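Local atomic coordinates of AAR187Cp (Eremothecium gossypii, PDB entry 3ZIL), a protein that probably regulates the establishment of sister-chromatid cohesion as the cohesin regulator Wpl1, represented here by its all-helical C-terminal Wap1 domain. Residues S29-S32 with H38-N41; S258-Q263 with L301-A306; V267-I270 with K274-L277. All coordinates share one frame; numbering follows the deposited sequence.

Contact 1: S29-S32 with H38-N41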
loop_
_atom_site.group_PDB
_atom_site.type_symbol
_atom_site.label_atom_id
_atom_site.label_comp_id
_atom_site.label_asym_id
_atom_site.label_seq_id
_atom_site.Cartn_x
_atom_site.Cartn_y
_atom_site.Cartn_z
ATOM N N SER A 29 15.294 -31.623 -15.516
ATOM C CA SER A 29 15.006 -32.316 -16.802
ATOM C C SER A 29 14.521 -31.284 -17.842
ATOM O O SER A 29 13.705 -30.439 -17.528
ATOM C CB SER A 29 13.911 -33.374 -16.584
ATOM O OG SER A 29 12.825 -32.767 -15.891
ATOM N N ASP A 30 15.032 -31.360 -19.053
ATOM C CA ASP A 30 14.553 -30.569 -20.242
ATOM C C ASP A 30 13.034 -30.347 -20.323
ATOM O O ASP A 30 12.284 -31.286 -20.671
ATOM C CB ASP A 30 15.046 -31.299 -21.532
ATOM C CG ASP A 30 14.984 -30.404 -22.775
ATOM O OD1 ASP A 30 14.101 -29.497 -22.864
ATOM O OD2 ASP A 30 15.811 -30.648 -23.668
ATOM N N ASN A 31 12.573 -29.122 -20.001
ATOM C CA ASN A 31 11.144 -28.796 -19.931
ATOM C C ASN A 31 10.452 -28.963 -21.282
ATOM O O ASN A 31 9.264 -29.160 -21.312
ATOM C CB ASN A 31 10.907 -27.347 -19.390
ATOM C CG ASN A 31 11.338 -27.179 -17.907
ATOM O OD1 ASN A 31 10.977 -27.999 -17.073
ATOM N ND2 ASN A 31 12.112 -26.126 -17.589
ATOM N N SER A 32 11.206 -28.979 -22.380
ATOM C CA SER A 32 10.599 -29.106 -23.720
ATOM C C SER A 32 10.384 -30.607 -24.056
ATOM O O SER A 32 9.693 -30.958 -25.037
ATOM C CB SER A 32 11.458 -28.401 -24.793
ATOM O OG SER A 32 12.669 -29.097 -24.951
ATOM N N HIS A 38 5.087 -33.841 -14.771
ATOM C CA HIS A 38 6.416 -34.337 -14.479
ATOM C C HIS A 38 7.278 -33.164 -14.078
ATOM O O HIS A 38 8.047 -33.230 -13.107
ATOM C CB HIS A 38 7.003 -35.062 -15.695
ATOM C CG HIS A 38 8.388 -35.677 -15.451
ATOM N ND1 HIS A 38 8.560 -36.945 -14.958
ATOM C CD2 HIS A 38 9.680 -35.169 -15.672
ATOM C CE1 HIS A 38 9.887 -37.224 -14.867
ATOM N NE2 HIS A 38 10.572 -36.144 -15.310
ATOM N N ARG A 39 7.228 -32.095 -14.861
ATOM C CA ARG A 39 7.946 -30.851 -14.503
ATOM C C ARG A 39 7.579 -30.446 -13.081
ATOM O O ARG A 39 8.462 -30.273 -12.179
ATOM C CB ARG A 39 7.627 -29.740 -15.502
ATOM C CG ARG A 39 8.147 -28.336 -15.101
ATOM C CD ARG A 39 7.957 -27.311 -16.255
ATOM N NE ARG A 39 7.954 -25.885 -15.874
ATOM C CZ ARG A 39 8.989 -25.148 -15.476
ATOM N NH1 ARG A 39 10.217 -25.688 -15.250
ATOM N NH2 ARG A 39 8.779 -23.844 -15.215
ATOM N N ARG A 40 6.271 -30.302 -12.874
ATOM C CA ARG A 40 5.770 -29.936 -11.537
ATOM C C ARG A 40 6.334 -30.858 -10.430
ATOM O O ARG A 40 6.630 -30.383 -9.318
ATOM C CB ARG A 40 4.250 -29.949 -11.486
ATOM C CG ARG A 40 3.743 -29.555 -10.125
ATOM C CD ARG A 40 2.236 -29.575 -10.023
ATOM N NE ARG A 40 1.494 -30.843 -9.925
ATOM C CZ ARG A 40 1.950 -32.021 -9.578
ATOM N NH1 ARG A 40 3.225 -32.172 -9.267
ATOM N NH2 ARG A 40 1.112 -33.058 -9.537
ATOM N N ASN A 41 6.425 -32.158 -10.740
ATOM C CA ASN A 41 6.852 -33.138 -9.760
ATOM C C ASN A 41 8.337 -33.029 -9.437
ATOM O O ASN A 41 8.738 -33.122 -8.252
ATOM C CB ASN A 41 6.455 -34.562 -10.205
ATOM C CG ASN A 41 4.937 -34.831 -9.990
ATOM O OD1 ASN A 41 4.183 -33.942 -9.584
ATOM N ND2 ASN A 41 4.500 -36.009 -10.286
#

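Contact 2: S258-Q263 with L301-A306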
loop_
_atom_site.group_PDB
_atom_site.type_symbol
_atom_site.label_atom_id
_atom_site.label_comp_id
_atom_site.label_asym_id
_atom_site.label_seq_id
_atom_site.Cartn_x
_atom_site.Cartn_y
_atom_site.Cartn_z
ATOM N N SER A 258 -14.528 10.173 12.618
ATOM C CA SER A 258 -13.301 9.646 13.151
ATOM C C SER A 258 -12.361 10.671 13.879
ATOM O O SER A 258 -11.916 10.466 15.051
ATOM C CB SER A 258 -12.572 8.896 12.087
ATOM O OG SER A 258 -11.412 8.457 12.706
ATOM N N VAL A 259 -12.090 11.795 13.249
ATOM C CA VAL A 259 -11.276 12.799 13.943
ATOM C C VAL A 259 -11.991 13.258 15.220
ATOM O O VAL A 259 -11.373 13.327 16.304
ATOM C CB VAL A 259 -10.930 13.959 13.001
ATOM C CG1 VAL A 259 -10.364 15.170 13.765
ATOM C CG2 VAL A 259 -9.978 13.464 11.912
ATOM N N GLN A 260 -13.303 13.518 15.104
ATOM C CA GLN A 260 -14.122 13.925 16.257
ATOM C C GLN A 260 -14.128 12.872 17.363
ATOM O O GLN A 260 -14.164 13.237 18.520
ATOM C CB GLN A 260 -15.565 14.271 15.905
ATOM C CG GLN A 260 -15.813 15.684 15.401
ATOM C CD GLN A 260 -17.155 15.774 14.684
ATOM O OE1 GLN A 260 -17.233 15.632 13.444
ATOM N NE2 GLN A 260 -18.236 15.953 15.462
ATOM N N LEU A 261 -14.085 11.591 16.997
ATOM C CA LEU A 261 -14.074 10.519 17.945
ATOM C C LEU A 261 -12.801 10.634 18.798
ATOM O O LEU A 261 -12.824 10.271 19.939
ATOM C CB LEU A 261 -14.092 9.152 17.213
ATOM C CG LEU A 261 -14.312 7.913 18.074
ATOM C CD1 LEU A 261 -15.442 8.202 19.029
ATOM C CD2 LEU A 261 -14.671 6.642 17.289
ATOM N N HIS A 262 -11.694 11.125 18.235
ATOM C CA HIS A 262 -10.405 11.044 18.921
ATOM C C HIS A 262 -9.942 12.407 19.195
ATOM O O HIS A 262 -8.763 12.658 19.222
ATOM C CB HIS A 262 -9.363 10.344 18.073
ATOM C CG HIS A 262 -9.698 8.915 17.782
ATOM N ND1 HIS A 262 -9.464 7.921 18.672
ATOM C CD2 HIS A 262 -10.269 8.316 16.655
ATOM C CE1 HIS A 262 -9.878 6.738 18.145
ATOM N NE2 HIS A 262 -10.347 6.976 16.901
ATOM N N GLN A 263 -10.888 13.320 19.363
ATOM C CA GLN A 263 -10.527 14.730 19.489
ATOM C C GLN A 263 -9.655 15.040 20.734
ATOM O O GLN A 263 -8.803 15.925 20.696
ATOM C CB GLN A 263 -11.763 15.618 19.383
ATOM C CG GLN A 263 -12.657 15.579 20.587
ATOM C CD GLN A 263 -13.895 16.411 20.384
ATOM O OE1 GLN A 263 -14.614 16.264 19.395
ATOM N NE2 GLN A 263 -14.144 17.302 21.311
ATOM N N LEU A 301 -17.924 18.297 8.857
ATOM C CA LEU A 301 -16.587 18.839 8.987
ATOM C C LEU A 301 -16.695 20.168 9.759
ATOM O O LEU A 301 -15.770 20.559 10.495
ATOM C CB LEU A 301 -15.895 18.983 7.610
ATOM C CG LEU A 301 -14.424 19.382 7.570
ATOM C CD1 LEU A 301 -13.546 18.455 8.382
ATOM C CD2 LEU A 301 -13.969 19.452 6.112
ATOM N N THR A 302 -17.845 20.830 9.622
ATOM C CA THR A 302 -18.060 22.078 10.339
ATOM C C THR A 302 -18.262 21.833 11.847
ATOM O O THR A 302 -18.148 22.762 12.639
ATOM C CB THR A 302 -19.230 22.886 9.800
ATOM O OG1 THR A 302 -20.441 22.282 10.260
ATOM C CG2 THR A 302 -19.228 22.963 8.268
ATOM N N ASN A 303 -18.529 20.596 12.251
ATOM C CA ASN A 303 -18.532 20.280 13.680
ATOM C C ASN A 303 -17.153 20.260 14.245
ATOM O O ASN A 303 -16.989 20.000 15.443
ATOM C CB ASN A 303 -19.085 18.921 13.930
ATOM C CG ASN A 303 -20.535 18.844 13.631
ATOM O OD1 ASN A 303 -21.233 19.854 13.640
ATOM N ND2 ASN A 303 -20.997 17.656 13.320
ATOM N N PHE A 304 -16.151 20.463 13.392
ATOM C CA PHE A 304 -14.792 20.750 13.885
ATOM C C PHE A 304 -14.862 22.135 14.612
ATOM O O PHE A 304 -13.954 22.473 15.413
ATOM C CB PHE A 304 -13.768 20.861 12.721
ATOM C CG PHE A 304 -13.152 19.538 12.227
ATOM C CD1 PHE A 304 -13.729 18.312 12.479
ATOM C CD2 PHE A 304 -11.971 19.580 11.431
ATOM C CE1 PHE A 304 -13.141 17.138 11.982
ATOM C CE2 PHE A 304 -11.363 18.412 10.959
ATOM C CZ PHE A 304 -11.956 17.185 11.225
ATOM N N GLY A 305 -15.923 22.916 14.332
ATOM C CA GLY A 305 -16.213 24.172 15.093
ATOM C C GLY A 305 -16.015 24.054 16.600
ATOM O O GLY A 305 -15.329 24.889 17.238
ATOM N N ALA A 306 -16.601 22.998 17.175
ATOM C CA ALA A 306 -16.554 22.725 18.621
ATOM C C ALA A 306 -15.133 22.699 19.116
ATOM O O ALA A 306 -14.750 23.410 20.047
ATOM C CB ALA A 306 -17.238 21.389 18.959
#

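Contact 3: V267-I270 with K274-L277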
loop_
_atom_site.group_PDB
_atom_site.type_symbol
_atom_site.label_atom_id
_atom_site.label_comp_id
_atom_site.label_asym_id
_atom_site.label_seq_id
_atom_site.Cartn_x
_atom_site.Cartn_y
_atom_site.Cartn_z
ATOM N N VAL A 267 -5.171 17.973 20.899
ATOM C CA VAL A 267 -4.412 19.013 21.594
ATOM C C VAL A 267 -3.166 18.397 22.199
ATOM O O VAL A 267 -2.050 18.874 21.953
ATOM C CB VAL A 267 -5.200 19.665 22.719
ATOM C CG1 VAL A 267 -4.363 20.809 23.319
ATOM C CG2 VAL A 267 -6.547 20.122 22.185
ATOM N N SER A 268 -3.379 17.309 22.938
ATOM C CA SER A 268 -2.318 16.569 23.555
ATOM C C SER A 268 -2.548 15.085 23.287
ATOM O O SER A 268 -3.692 14.669 23.115
ATOM C CB SER A 268 -2.365 16.830 25.046
ATOM O OG SER A 268 -1.070 16.673 25.552
ATOM N N SER A 269 -1.473 14.294 23.241
ATOM C CA SER A 269 -1.538 12.813 23.020
ATOM C C SER A 269 -0.250 12.090 23.456
ATOM O O SER A 269 0.857 12.557 23.225
ATOM C CB SER A 269 -1.827 12.435 21.563
ATOM O OG SER A 269 -2.059 11.028 21.443
ATOM N N ILE A 270 -0.440 10.940 24.084
ATOM C CA ILE A 270 0.659 10.078 24.501
ATOM C C ILE A 270 0.534 8.727 23.708
ATOM O O ILE A 270 1.106 7.684 24.091
ATOM C CB ILE A 270 0.668 9.964 26.064
ATOM C CG1 ILE A 270 1.084 11.312 26.722
ATOM C CG2 ILE A 270 1.504 8.790 26.562
ATOM C CD1 ILE A 270 2.571 11.530 27.005
ATOM N N LYS A 274 -2.518 6.714 17.898
ATOM C CA LYS A 274 -3.605 7.612 17.653
ATOM C C LYS A 274 -3.127 8.903 16.914
ATOM O O LYS A 274 -3.879 9.487 16.158
ATOM C CB LYS A 274 -4.441 7.885 18.890
ATOM C CG LYS A 274 -5.421 6.778 19.309
ATOM C CD LYS A 274 -6.414 7.374 20.317
ATOM C CE LYS A 274 -6.778 6.462 21.477
ATOM N NZ LYS A 274 -8.049 6.940 22.135
ATOM N N THR A 275 -1.880 9.292 17.105
ATOM C CA THR A 275 -1.383 10.548 16.606
ATOM C C THR A 275 -1.126 10.456 15.108
ATOM O O THR A 275 -1.647 11.245 14.360
ATOM C CB THR A 275 -0.129 10.972 17.366
ATOM O OG1 THR A 275 -0.529 11.288 18.705
ATOM C CG2 THR A 275 0.477 12.212 16.744
ATOM N N ASN A 276 -0.356 9.449 14.703
ATOM C CA ASN A 276 -0.178 9.152 13.310
ATOM C C ASN A 276 -1.452 8.952 12.523
ATOM O O ASN A 276 -1.567 9.417 11.401
ATOM C CB ASN A 276 0.757 7.985 13.127
ATOM C CG ASN A 276 2.169 8.352 13.461
ATOM O OD1 ASN A 276 2.536 9.547 13.484
ATOM N ND2 ASN A 276 2.986 7.340 13.731
ATOM N N LEU A 277 -2.416 8.278 13.125
ATOM C CA LEU A 277 -3.719 8.121 12.555
ATOM C C LEU A 277 -4.435 9.463 12.344
ATOM O O LEU A 277 -5.079 9.681 11.311
ATOM C CB LEU A 277 -4.585 7.315 13.513
ATOM C CG LEU A 277 -6.066 7.237 13.089
ATOM C CD1 LEU A 277 -6.162 6.232 11.920
ATOM C CD2 LEU A 277 -7.079 6.869 14.193
#

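Contact 1: S29-S32 with H38-N41
N31 and R39 make the tight half of the connection between two successive helices, in which the loop after helix 20-27 folds back on the first turns of helix 36-52 near the N-terminal end of the helical Wap1 domain. Their CA atoms are the nearest pair across the two segments, 6.6 Å apart. R39 leaves its helix with CG anti to the backbone N (chi1 171°) and runs extended as far as NE, which carries the guanidinium past the amide of N31. The two flat groups are steeply turned, their planes 75° apart, and OD1 of N31 lies over the methylene part of the arginine, 3.2 Å from R39 CD. N31 ND2 and R39 NH1 both bond the carbonyl oxygen of W71, which probably accounts for these two donors standing 3.0 Å apart. Q74 OE1 takes a further bond from N31 ND2, while R39 NH2 binds the carbonyl oxygens of C72 and G75 and the guanidinium makes a cation-pi contact with W71. An arginine suits this place because its several N-H groups can satisfy a cluster of carbonyls, and asparagine because a short amide can reach the same cluster from a loop.

The other half is loose and nearer solvent. S29 approaches the exposed imidazole of H38 at its edge, OG lying 4.0 Å from H38 CD2, which is mere contact; the hydroxyl is hydrogen-bonded to N42 OD1 instead. Beyond it the exposed bend of the loop is held by an Asx turn: D30 OD1 accepts the backbone N-H of S32 at 3.0 Å (150°), and S32 OG reaches that same oxygen at 2.6 Å from the same face of the carboxylate plane.

Contact 2: S258-Q263 with L301-A306
V259 and F304 meet at about a right angle where the last turn of helix 248-261 comes against the start of helix 304-313. The valine offers its CG1 branch, which stands anti to the backbone N (chi1 167°), an orientation that points it at the CZ end of the ring; CG1 is 3.6 Å from F304 CZ. The approach is oblique to the ring plane. F304 holds its ring beside the backbone N (chi1 -85°), and one face is occupied from within its own segment by L301, whose CD1 lies 3.3 Å above the plane, offset toward the rim. The ring also stacks with F326 and packs on L285, V329 and A256. Valine suits its place because its compact fork, with few rotamers, packs closely against the ring, while the long flat side chain of phenylalanine reaches several helices at once.

Q260 passes the ring with CG 4.4 Å from F304 CD1, and its chain, extended beyond CG, brings the amide to the preceding residue, with Q260 CD 3.8 Å from N303 CB. The amide planes of Q260 and N303 are 74° apart, so the two groups do not lie flat on each other. Putting an alanine here would probably leave N303 CB and the CD1 edge of F304 without their neighbour.

Several backbone N-H groups bond within their own segment, as when F304 N bonds L301 O at 2.9 Å. Since the closest buried contact, V259 on F304, is carbon on carbon, the segments are held mainly by dispersion and the hydrophobic effect, consistent with the helical-repeat character of the Wap1 family.

Contact 3: V267-I270 with K274-L277
S269 and T275 are the two residues that touch here, and they do so through their hydroxyl ends. The contact is small and lies at the surface, where the loop after helix 264-267 passes the first turns of helix 272-289.

The polar approach comes first. S269 OG lies 3.1 Å from T275 OG1, a separation at which two hydroxyls may interact, although each has another firm partner. S269 OG is hydrogen-bonded to N265 OD1 and to the backbone N of S271, and T275 OG1 to the carbonyl oxygen of S271, four residues back and just ahead of the helix. Both hydroxyls therefore bond the backbone of S271, which may be why they stand close. T275 carries OG1 beside its backbone N (chi1 -68°), which turns it back toward that carbonyl and toward the loop at once.

Van der Waals contact adds little: S269 CB is 3.3 Å from T275 OG1, so the serine methylene lies against the threonine oxygen. Serine suits the loop because its small side chain can bond neighbouring backbone without crowding the helix. Threonine suits the first turns because its hydroxyl can return to the backbone, with its methyl on another branch.

By accepting the N-H two residues on, S269 OG forms an ST turn just before the helix. S271 OG in turn receives the N-H of K274, three residues on, a bond that fits the N-capping role of a serine at a helix N terminus.

In the fold
Following the chain from its N terminus, contact 1 comes first, closing a short loop between helix 20-27 and helix 36-52. About two hundred residues, most of them helical, then intervene before contact 2 opens at the end of helix 248-261. Contact 2 joins that end to the start of helix 304-313, and contact 3 opens and closes within its span, where the chain turns into helix 272-289. Contacts 2 and 3 are neighbours in space, their centres about 14 Å apart, and they touch where H262 packs on K274 and L277. Contact 1 stands on the opposite side of the chain's centre, about 62 Å from contact 2 between centres, so the contacts lie in distant halves of the helical domain.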